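Local coordinates for envelope polyprotein (Puumala orthohantavirus, PDB 5FXU) that forms the Gn half of the hantaviral Gn-Gc surface spike and, as an exposed viral envelope glycoprotein, probably takes part in cell attachment and entry, at residues D113-C121 with Y321-M329; V94-A102 with Y229-P240. One frame throughout, in Å; residues are numbered along the deposited sequence.

Contact 1: residues D113-C121 with Y321-M329; sequences DLSCNQTAC and YIWAPGIIM. With NAG (2-acetamido-2-deoxy-beta-D-glucopyranose), chain C.
Trp-323 holds CG anti to its backbone N (chi1 177°), which swings the indole out to the hairpin residues Leu-114, Cys-116 and Cys-121. Cys-116 turns SG anti to its own carbonyl carbon (chi1 -53°), and the disulfide Cys-116–Cys-121 meets the rim of the indole. Cys-116 SG is 3.5 Å from Trp-323 NE1, and Cys-121 SG is 3.9 Å from Trp-323 CZ2. Both sulfurs lie near the ring plane, so these are edge-on sulfur-aromatic contacts. Leu-114 lays CD1 over one face, 4.2 Å from the centroid of the five-membered ring, in a CH-pi contact. Pro-325 CD lies over the opposite face.

Further on, Pro-325 CB packs on Cys-116 CB. A type II turn from Ala-324 to Ile-327 presents Gly-326 N to Cys-116 O at 3.2 Å, in a nearly straight bond (165°). This turn links strand 321-323, which pairs with strand 54-64, to strand 327-329, at the edge of the sheet with 278-285 and 296-302. The contact docks it on the hairpin of strands 107-116 and 120-130. A water lies within hydrogen-bonding distance of both Cys-116 O and Ala-324 O. Gln-118 NE2 is hydrogen-bonded to Trp-62 O on strand 54-64.

Asn-117 carries the N-linked glycan: its ND2 is bonded to NAG C1. Its OD1 accepts from Thr-119 N and Ala-120 N, an Asx turn within an Asx motif. ND2 also donates to Gly-303 O, so the amide is held from both ends. Thr-119 OG1, from the Asn-Gln-Thr sequon, accepts from NAG N2 at 2.9 Å.

The chemistry implies a sulfur-lined, largely apolar seat for the indole, in which buried Trp-323 NE1 has no hydrogen-bond partner. The polar grip lies at the turn, next to an asparagine whose amide is held where it carries the sugar.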
loop_
_atom_site.group_PDB
_atom_site.type_symbol
_atom_site.label_atom_id
_atom_site.label_comp_id
_atom_site.label_asym_id
_atom_site.label_seq_id
_atom_site.Cartn_x
_atom_site.Cartn_y
_atom_site.Cartn_z
ATOM N N ASP A 113 -1.682 7.191 1.621
ATOM C CA ASP A 113 -2.902 6.393 1.719
ATOM C C ASP A 113 -3.721 6.969 2.889
ATOM O O ASP A 113 -3.189 7.761 3.673
ATOM C CB ASP A 113 -2.565 4.887 1.918
ATOM C CG ASP A 113 -3.725 3.939 1.478
ATOM O OD1 ASP A 113 -4.860 4.470 1.274
ATOM O OD2 ASP A 113 -3.506 2.671 1.340
ATOM N N LEU A 114 -4.987 6.567 3.017
ATOM C CA LEU A 114 -5.906 7.124 4.028
ATOM C C LEU A 114 -6.483 6.013 4.885
ATOM O O LEU A 114 -6.884 4.994 4.362
ATOM C CB LEU A 114 -7.061 7.855 3.373
ATOM C CG LEU A 114 -6.707 8.988 2.424
ATOM C CD1 LEU A 114 -7.929 9.465 1.653
ATOM C CD2 LEU A 114 -6.093 10.122 3.207
ATOM N N SER A 115 -6.486 6.230 6.196
ATOM C CA SER A 115 -7.052 5.320 7.156
ATOM C C SER A 115 -8.064 6.180 7.889
ATOM O O SER A 115 -7.673 7.111 8.593
ATOM C CB SER A 115 -6.001 4.780 8.128
ATOM O OG SER A 115 -5.028 4.022 7.449
ATOM N N CYS A 116 -9.342 5.853 7.731
ATOM C CA CYS A 116 -10.432 6.744 8.100
ATOM C C CYS A 116 -11.567 6.055 8.878
ATOM O O CYS A 116 -11.894 4.893 8.639
ATOM C CB CYS A 116 -11.055 7.292 6.834
ATOM S SG CYS A 116 -9.934 8.059 5.662
ATOM N N ASN A 117 -12.174 6.790 9.786
ATOM C CA ASN A 117 -13.475 6.413 10.341
ATOM C C ASN A 117 -14.491 7.294 9.647
ATOM O O ASN A 117 -14.143 7.942 8.668
ATOM C CB ASN A 117 -13.480 6.482 11.878
ATOM C CG ASN A 117 -13.295 7.890 12.429
ATOM O OD1 ASN A 117 -13.481 8.888 11.726
ATOM N ND2 ASN A 117 -12.924 7.965 13.699
ATOM N N GLN A 118 -15.730 7.346 10.135
ATOM C CA GLN A 118 -16.753 8.208 9.508
ATOM C C GLN A 118 -16.415 9.697 9.417
ATOM O O GLN A 118 -16.821 10.355 8.472
ATOM C CB GLN A 118 -18.085 8.078 10.249
ATOM C CG GLN A 118 -18.784 6.762 10.062
ATOM C CD GLN A 118 -19.844 6.580 11.104
ATOM O OE1 GLN A 118 -19.523 6.457 12.282
ATOM N NE2 GLN A 118 -21.103 6.530 10.688
ATOM N N THR A 119 -15.699 10.220 10.403
ATOM C CA THR A 119 -15.509 11.670 10.541
ATOM C C THR A 119 -14.083 12.160 10.312
ATOM O O THR A 119 -13.888 13.330 10.014
ATOM C CB THR A 119 -15.974 12.143 11.938
ATOM O OG1 THR A 119 -15.301 11.402 12.977
ATOM C CG2 THR A 119 -17.462 11.911 12.086
ATOM N N ALA A 120 -13.087 11.290 10.467
ATOM C CA ALA A 120 -11.698 11.690 10.343
ATOM C C ALA A 120 -10.822 10.690 9.590
ATOM O O ALA A 120 -11.107 9.505 9.594
ATOM C CB ALA A 120 -11.138 11.933 11.735
ATOM N N CYS A 121 -9.737 11.197 8.998
ATOM C CA CYS A 121 -8.730 10.391 8.294
ATOM C C CYS A 121 -7.303 10.646 8.776
ATOM O O CYS A 121 -6.894 11.777 8.944
ATOM C CB CYS A 121 -8.749 10.696 6.791
ATOM S SG CYS A 121 -10.264 10.114 5.994
ATOM N N TYR A 321 -12.024 2.057 -8.041
ATOM C CA TYR A 321 -11.348 2.438 -6.812
ATOM C C TYR A 321 -12.360 2.890 -5.773
ATOM O O TYR A 321 -13.301 3.603 -6.088
ATOM C CB TYR A 321 -10.319 3.552 -7.069
ATOM C CG TYR A 321 -9.130 3.131 -7.877
ATOM C CD1 TYR A 321 -8.058 2.523 -7.270
ATOM C CD2 TYR A 321 -9.068 3.356 -9.263
ATOM C CE1 TYR A 321 -6.946 2.133 -8.001
ATOM C CE2 TYR A 321 -7.960 2.968 -10.015
ATOM C CZ TYR A 321 -6.895 2.348 -9.371
ATOM O OH TYR A 321 -5.790 1.918 -10.069
ATOM N N ILE A 322 -12.146 2.476 -4.542
ATOM C CA ILE A 322 -13.066 2.732 -3.447
ATOM C C ILE A 322 -12.368 3.397 -2.290
ATOM O O ILE A 322 -11.278 3.038 -1.938
ATOM C CB ILE A 322 -13.723 1.424 -2.960
ATOM C CG1 ILE A 322 -14.654 0.914 -4.051
ATOM C CG2 ILE A 322 -14.591 1.643 -1.724
ATOM C CD1 ILE A 322 -14.357 -0.504 -4.381
ATOM N N TRP A 323 -13.023 4.405 -1.745
ATOM C CA TRP A 323 -12.658 5.026 -0.511
ATOM C C TRP A 323 -13.844 4.850 0.448
ATOM O O TRP A 323 -14.922 5.375 0.191
ATOM C CB TRP A 323 -12.383 6.511 -0.760
ATOM C CG TRP A 323 -12.072 7.274 0.476
ATOM C CD1 TRP A 323 -11.364 6.853 1.532
ATOM C CD2 TRP A 323 -12.455 8.617 0.751
ATOM N NE1 TRP A 323 -11.292 7.834 2.459
ATOM C CE2 TRP A 323 -11.956 8.934 2.001
ATOM C CE3 TRP A 323 -13.161 9.586 0.036
ATOM C CZ2 TRP A 323 -12.136 10.185 2.581
ATOM C CZ3 TRP A 323 -13.346 10.823 0.596
ATOM C CH2 TRP A 323 -12.836 11.117 1.867
ATOM N N ALA A 324 -13.638 4.121 1.545
ATOM C CA ALA A 324 -14.724 3.725 2.418
ATOM C C ALA A 324 -14.480 4.099 3.867
ATOM O O ALA A 324 -14.124 3.260 4.683
ATOM C CB ALA A 324 -14.988 2.235 2.269
ATOM N N PRO A 325 -14.662 5.372 4.192
ATOM C CA PRO A 325 -14.376 5.794 5.554
ATOM C C PRO A 325 -15.388 5.229 6.517
ATOM O O PRO A 325 -16.587 5.244 6.231
ATOM C CB PRO A 325 -14.466 7.309 5.497
ATOM C CG PRO A 325 -15.073 7.666 4.196
ATOM C CD PRO A 325 -14.870 6.511 3.273
ATOM N N GLY A 326 -14.892 4.695 7.625
ATOM C CA GLY A 326 -15.726 4.057 8.633
ATOM C C GLY A 326 -16.156 2.641 8.281
ATOM O O GLY A 326 -16.979 2.073 8.965
ATOM N N ILE A 327 -15.605 2.062 7.220
ATOM C CA ILE A 327 -15.946 0.693 6.805
ATOM C C ILE A 327 -14.670 -0.094 6.486
ATOM O O ILE A 327 -13.850 0.363 5.701
ATOM C CB ILE A 327 -16.807 0.687 5.535
ATOM C CG1 ILE A 327 -18.072 1.529 5.744
ATOM C CG2 ILE A 327 -17.151 -0.748 5.127
ATOM C CD1 ILE A 327 -18.901 1.742 4.498
ATOM N N ILE A 328 -14.527 -1.278 7.079
ATOM C CA ILE A 328 -13.486 -2.213 6.676
ATOM C C ILE A 328 -14.035 -2.980 5.477
ATOM O O ILE A 328 -14.866 -3.886 5.658
ATOM C CB ILE A 328 -13.119 -3.190 7.803
ATOM C CG1 ILE A 328 -12.673 -2.410 9.033
ATOM C CG2 ILE A 328 -11.998 -4.158 7.339
ATOM C CD1 ILE A 328 -12.616 -3.232 10.292
ATOM N N MET A 329 -13.602 -2.602 4.270
ATOM C CA MET A 329 -14.095 -3.255 3.058
ATOM C C MET A 329 -13.656 -4.744 3.007
ATOM O O MET A 329 -12.624 -5.141 3.572
ATOM C CB MET A 329 -13.770 -2.454 1.775
ATOM C CG MET A 329 -12.302 -2.325 1.463
ATOM S SD MET A 329 -12.125 -1.229 0.046
ATOM C CE MET A 329 -11.422 0.155 0.921
HETATM C C1 NAG C . -12.705 9.217 14.376
HETATM C C2 NAG C . -13.741 9.218 15.493
HETATM C C3 NAG C . -13.565 10.447 16.374
HETATM C C4 NAG C . -12.111 10.751 16.770
HETATM C C5 NAG C . -11.117 10.489 15.623
HETATM C C6 NAG C . -9.647 10.436 16.037
HETATM C C7 NAG C . -16.021 8.344 15.195
HETATM C C8 NAG C . -17.323 8.604 14.509
HETATM N N2 NAG C . -15.086 9.262 14.941
HETATM O O3 NAG C . -14.376 10.270 17.536
HETATM O O4 NAG C . -12.149 12.149 17.098
HETATM O O5 NAG C . -11.424 9.240 14.990
HETATM O O6 NAG C . -9.359 9.166 16.635
HETATM O O7 NAG C . -15.867 7.366 15.917
HETATM O O HOH W 1 -12.182 2.592 6.788
#

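Contact 2: residues V94-A102 with Y229-P240; sequences VPPLVIETA and YYICLVGSSSEP
This is loop-on-sheet packing with one side-chain hydrogen bond. The loop 94-102, which leads into helix 102-105, rests on the hairpin formed by strands 228-234 and 237-243.

The apolar part centres on Ile-99 and Ile-231. Their side chains run past each other in opposite directions, and Ile-99 CD1 sits only 3.4 Å from Ile-231 CG2, tighter than usual for two carbons. Ile-99 CG2 reaches Leu-233 CD2 at 4.2 Å. Pro-240 closes the other end, its CG lying 3.9 Å from Ile-99 O and near Glu-100 CA.

The polar part joins Glu-100 and Tyr-229. The glutamate chain bends at chi2 (97°), which carries its carboxylate back to the tyrosine. Tyr-229 OH donates to Glu-100 OE2 at 2.5 Å, on the syn lone pair. The carboxylate and ring planes stand 71° apart, with OE2 at the ring edge. Leu-97 N adds a weak bond to the same oxygen. The aliphatic part of Glu-100 is also used: its CG is 3.5 Å from Ile-231 CD1. Outside the contact, the Tyr-229 ring stacks with Tyr-242.

Within the loop, Thr-101 N and OG1 reach Leu-97 O from opposite faces of its carbonyl plane. The chemistry implies a loop seated on aliphatic side chains of the hairpin, with a short phenol-carboxylate bond that would probably favour an ionised glutamate.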
loop_
_atom_site.group_PDB
_atom_site.type_symbol
_atom_site.label_atom_id
_atom_site.label_comp_id
_atom_site.label_asym_id
_atom_site.label_seq_id
_atom_site.Cartn_x
_atom_site.Cartn_y
_atom_site.Cartn_z
ATOM N N VAL A 94 0.115 4.294 -8.223
ATOM C CA VAL A 94 1.346 4.454 -8.943
ATOM C C VAL A 94 1.186 3.736 -10.289
ATOM O O VAL A 94 0.678 2.622 -10.344
ATOM C CB VAL A 94 2.505 3.894 -8.106
ATOM C CG1 VAL A 94 3.827 4.175 -8.786
ATOM C CG2 VAL A 94 2.484 4.514 -6.714
ATOM N N PRO A 95 1.569 4.391 -11.391
ATOM C CA PRO A 95 1.434 3.712 -12.680
ATOM C C PRO A 95 2.425 2.591 -12.828
ATOM O O PRO A 95 3.441 2.580 -12.141
ATOM C CB PRO A 95 1.740 4.805 -13.710
ATOM C CG PRO A 95 1.544 6.086 -12.989
ATOM C CD PRO A 95 1.941 5.808 -11.567
ATOM N N PRO A 96 2.156 1.666 -13.750
ATOM C CA PRO A 96 3.139 0.595 -14.024
ATOM C C PRO A 96 4.496 1.152 -14.432
ATOM O O PRO A 96 4.549 2.201 -15.038
ATOM C CB PRO A 96 2.516 -0.174 -15.187
ATOM C CG PRO A 96 1.088 0.256 -15.261
ATOM C CD PRO A 96 0.964 1.589 -14.614
ATOM N N LEU A 97 5.554 0.457 -14.035
ATOM C CA LEU A 97 6.961 0.782 -14.322
ATOM C C LEU A 97 7.589 1.927 -13.522
ATOM O O LEU A 97 8.807 2.066 -13.516
ATOM C CB LEU A 97 7.196 1.002 -15.831
ATOM C CG LEU A 97 6.651 -0.099 -16.762
ATOM C CD1 LEU A 97 7.019 0.220 -18.202
ATOM C CD2 LEU A 97 7.147 -1.503 -16.383
ATOM N N VAL A 98 6.793 2.754 -12.853
ATOM C CA VAL A 98 7.328 3.962 -12.210
ATOM C C VAL A 98 8.281 3.594 -11.068
ATOM O O VAL A 98 9.423 4.063 -11.050
ATOM C CB VAL A 98 6.196 4.897 -11.758
ATOM C CG1 VAL A 98 6.701 5.991 -10.848
ATOM C CG2 VAL A 98 5.511 5.486 -12.976
ATOM N N ILE A 99 7.820 2.744 -10.148
ATOM C CA ILE A 99 8.673 2.286 -9.067
ATOM C C ILE A 99 9.794 1.385 -9.624
ATOM O O ILE A 99 10.952 1.512 -9.223
ATOM C CB ILE A 99 7.877 1.577 -7.950
ATOM C CG1 ILE A 99 7.033 2.602 -7.201
ATOM C CG2 ILE A 99 8.815 0.882 -6.968
ATOM C CD1 ILE A 99 5.949 2.013 -6.335
ATOM N N GLU A 100 9.440 0.481 -10.531
ATOM C CA GLU A 100 10.404 -0.501 -11.057
ATOM C C GLU A 100 11.612 0.139 -11.703
ATOM O O GLU A 100 12.702 -0.399 -11.615
ATOM C CB GLU A 100 9.741 -1.458 -12.053
ATOM C CG GLU A 100 8.630 -2.323 -11.450
ATOM C CD GLU A 100 7.232 -1.763 -11.693
ATOM O OE1 GLU A 100 6.937 -0.618 -11.235
ATOM O OE2 GLU A 100 6.424 -2.469 -12.336
ATOM N N THR A 101 11.427 1.304 -12.316
ATOM C CA THR A 101 12.521 2.000 -13.014
ATOM C C THR A 101 12.978 3.284 -12.334
ATOM O O THR A 101 13.770 4.039 -12.915
ATOM C CB THR A 101 12.146 2.320 -14.478
ATOM O OG1 THR A 101 11.052 3.248 -14.511
ATOM C CG2 THR A 101 11.747 1.056 -15.193
ATOM N N ALA A 102 12.548 3.512 -11.098
ATOM C CA ALA A 102 12.896 4.742 -10.380
ATOM C C ALA A 102 14.403 4.899 -10.117
ATOM O O ALA A 102 14.907 6.023 -10.063
ATOM C CB ALA A 102 12.112 4.851 -9.081
ATOM N N TYR A 229 -1.002 -5.967 -10.176
ATOM C CA TYR A 229 0.043 -6.623 -9.411
ATOM C C TYR A 229 0.478 -5.737 -8.296
ATOM O O TYR A 229 0.085 -4.587 -8.256
ATOM C CB TYR A 229 1.240 -6.952 -10.305
ATOM C CG TYR A 229 1.930 -5.791 -10.953
ATOM C CD1 TYR A 229 1.509 -5.303 -12.189
ATOM C CD2 TYR A 229 3.051 -5.216 -10.372
ATOM C CE1 TYR A 229 2.168 -4.226 -12.802
ATOM C CE2 TYR A 229 3.719 -4.155 -10.977
ATOM C CZ TYR A 229 3.269 -3.674 -12.185
ATOM O OH TYR A 229 3.929 -2.631 -12.755
ATOM N N TYR A 230 1.268 -6.279 -7.374
ATOM C CA TYR A 230 1.837 -5.454 -6.324
ATOM C C TYR A 230 3.329 -5.252 -6.621
ATOM O O TYR A 230 3.999 -6.170 -7.096
ATOM C CB TYR A 230 1.619 -6.071 -4.927
ATOM C CG TYR A 230 0.246 -5.863 -4.339
ATOM C CD1 TYR A 230 -0.060 -4.688 -3.645
ATOM C CD2 TYR A 230 -0.726 -6.832 -4.423
ATOM C CE1 TYR A 230 -1.297 -4.500 -3.064
ATOM C CE2 TYR A 230 -1.963 -6.649 -3.859
ATOM C CZ TYR A 230 -2.262 -5.486 -3.178
ATOM O OH TYR A 230 -3.508 -5.315 -2.614
ATOM N N ILE A 231 3.825 -4.053 -6.289
ATOM C CA ILE A 231 5.247 -3.767 -6.293
ATOM C C ILE A 231 5.617 -3.416 -4.866
ATOM O O ILE A 231 4.944 -2.609 -4.229
ATOM C CB ILE A 231 5.598 -2.702 -7.355
ATOM C CG1 ILE A 231 7.061 -2.783 -7.713
ATOM C CG2 ILE A 231 5.190 -1.293 -6.928
ATOM C CD1 ILE A 231 7.382 -3.943 -8.656
ATOM N N CYS A 232 6.651 -4.073 -4.336
ATOM C CA CYS A 232 6.952 -4.035 -2.908
ATOM C C CYS A 232 8.385 -3.661 -2.706
ATOM O O CYS A 232 9.236 -3.930 -3.559
ATOM C CB CYS A 232 6.701 -5.412 -2.244
ATOM S SG CYS A 232 5.033 -6.091 -2.515
ATOM N N LEU A 233 8.659 -3.045 -1.564
ATOM C CA LEU A 233 10.017 -2.808 -1.141
ATOM C C LEU A 233 10.179 -3.482 0.191
ATOM O O LEU A 233 9.279 -3.430 1.027
ATOM C CB LEU A 233 10.323 -1.321 -1.029
ATOM C CG LEU A 233 10.703 -0.492 -2.258
ATOM C CD1 LEU A 233 11.524 -1.169 -3.340
ATOM C CD2 LEU A 233 9.417 -0.003 -2.856
ATOM N N VAL A 234 11.338 -4.096 0.377
ATOM C CA VAL A 234 11.632 -4.884 1.547
ATOM C C VAL A 234 12.553 -4.093 2.469
ATOM O O VAL A 234 13.584 -3.606 2.046
ATOM C CB VAL A 234 12.311 -6.195 1.128
ATOM C CG1 VAL A 234 12.486 -7.090 2.320
ATOM C CG2 VAL A 234 11.478 -6.907 0.067
ATOM N N GLY A 235 12.197 -3.999 3.738
ATOM C CA GLY A 235 12.991 -3.258 4.720
ATOM C C GLY A 235 13.056 -1.771 4.431
ATOM O O GLY A 235 12.109 -1.192 3.910
ATOM N N SER A 236 14.159 -1.149 4.792
ATOM C CA SER A 236 14.324 0.261 4.538
ATOM C C SER A 236 14.885 0.522 3.138
ATOM O O SER A 236 14.823 1.644 2.657
ATOM C CB SER A 236 15.220 0.860 5.613
ATOM O OG SER A 236 16.462 0.156 5.689
ATOM N N SER A 237 15.421 -0.513 2.485
ATOM C CA SER A 237 15.990 -0.387 1.160
ATOM C C SER A 237 16.091 -1.712 0.434
ATOM O O SER A 237 16.460 -2.682 1.024
ATOM C CB SER A 237 17.403 0.179 1.295
ATOM O OG SER A 237 17.855 0.705 0.077
ATOM N N SER A 238 15.754 -1.748 -0.840
ATOM C CA SER A 238 15.809 -2.991 -1.609
ATOM C C SER A 238 15.563 -2.653 -3.030
ATOM O O SER A 238 15.161 -1.531 -3.358
ATOM C CB SER A 238 14.725 -4.038 -1.163
ATOM O OG SER A 238 13.382 -3.728 -1.620
ATOM N N GLU A 239 15.753 -3.646 -3.875
ATOM C CA GLU A 239 15.214 -3.595 -5.212
ATOM C C GLU A 239 13.711 -3.896 -5.177
ATOM O O GLU A 239 13.254 -4.634 -4.318
ATOM C CB GLU A 239 15.935 -4.589 -6.098
ATOM C CG GLU A 239 17.359 -4.135 -6.320
ATOM C CD GLU A 239 18.152 -5.051 -7.218
ATOM O OE1 GLU A 239 17.972 -6.292 -7.157
ATOM O OE2 GLU A 239 18.971 -4.509 -7.986
ATOM N N PRO A 240 12.947 -3.346 -6.130
ATOM C CA PRO A 240 11.522 -3.672 -6.166
ATOM C C PRO A 240 11.248 -5.175 -6.362
ATOM O O PRO A 240 11.959 -5.845 -7.097
ATOM C CB PRO A 240 11.007 -2.884 -7.374
ATOM C CG PRO A 240 12.095 -1.892 -7.671
ATOM C CD PRO A 240 13.356 -2.558 -7.299
#

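Contact 1 is the more buried: nearly all its touching residues are enclosed, although its glycan leaves the protein there. Contact 2 is partly buried, with Leu-97 exposed at its margin. Their centres lie 25 Å apart, on opposite sides of the chain's centre, and they do not touch. Strand 19-30 links them: it pairs with strand 120-130, which begins in contact 1, and with strand 237-243, which begins in contact 2. The chemistry differs. Contact 1 joins a disulfide-closed hairpin to a turn through sulfur, an indole and a backbone bond. Contact 2 sets a loop on strands through aliphatic side chains and a carboxylate-phenol bond.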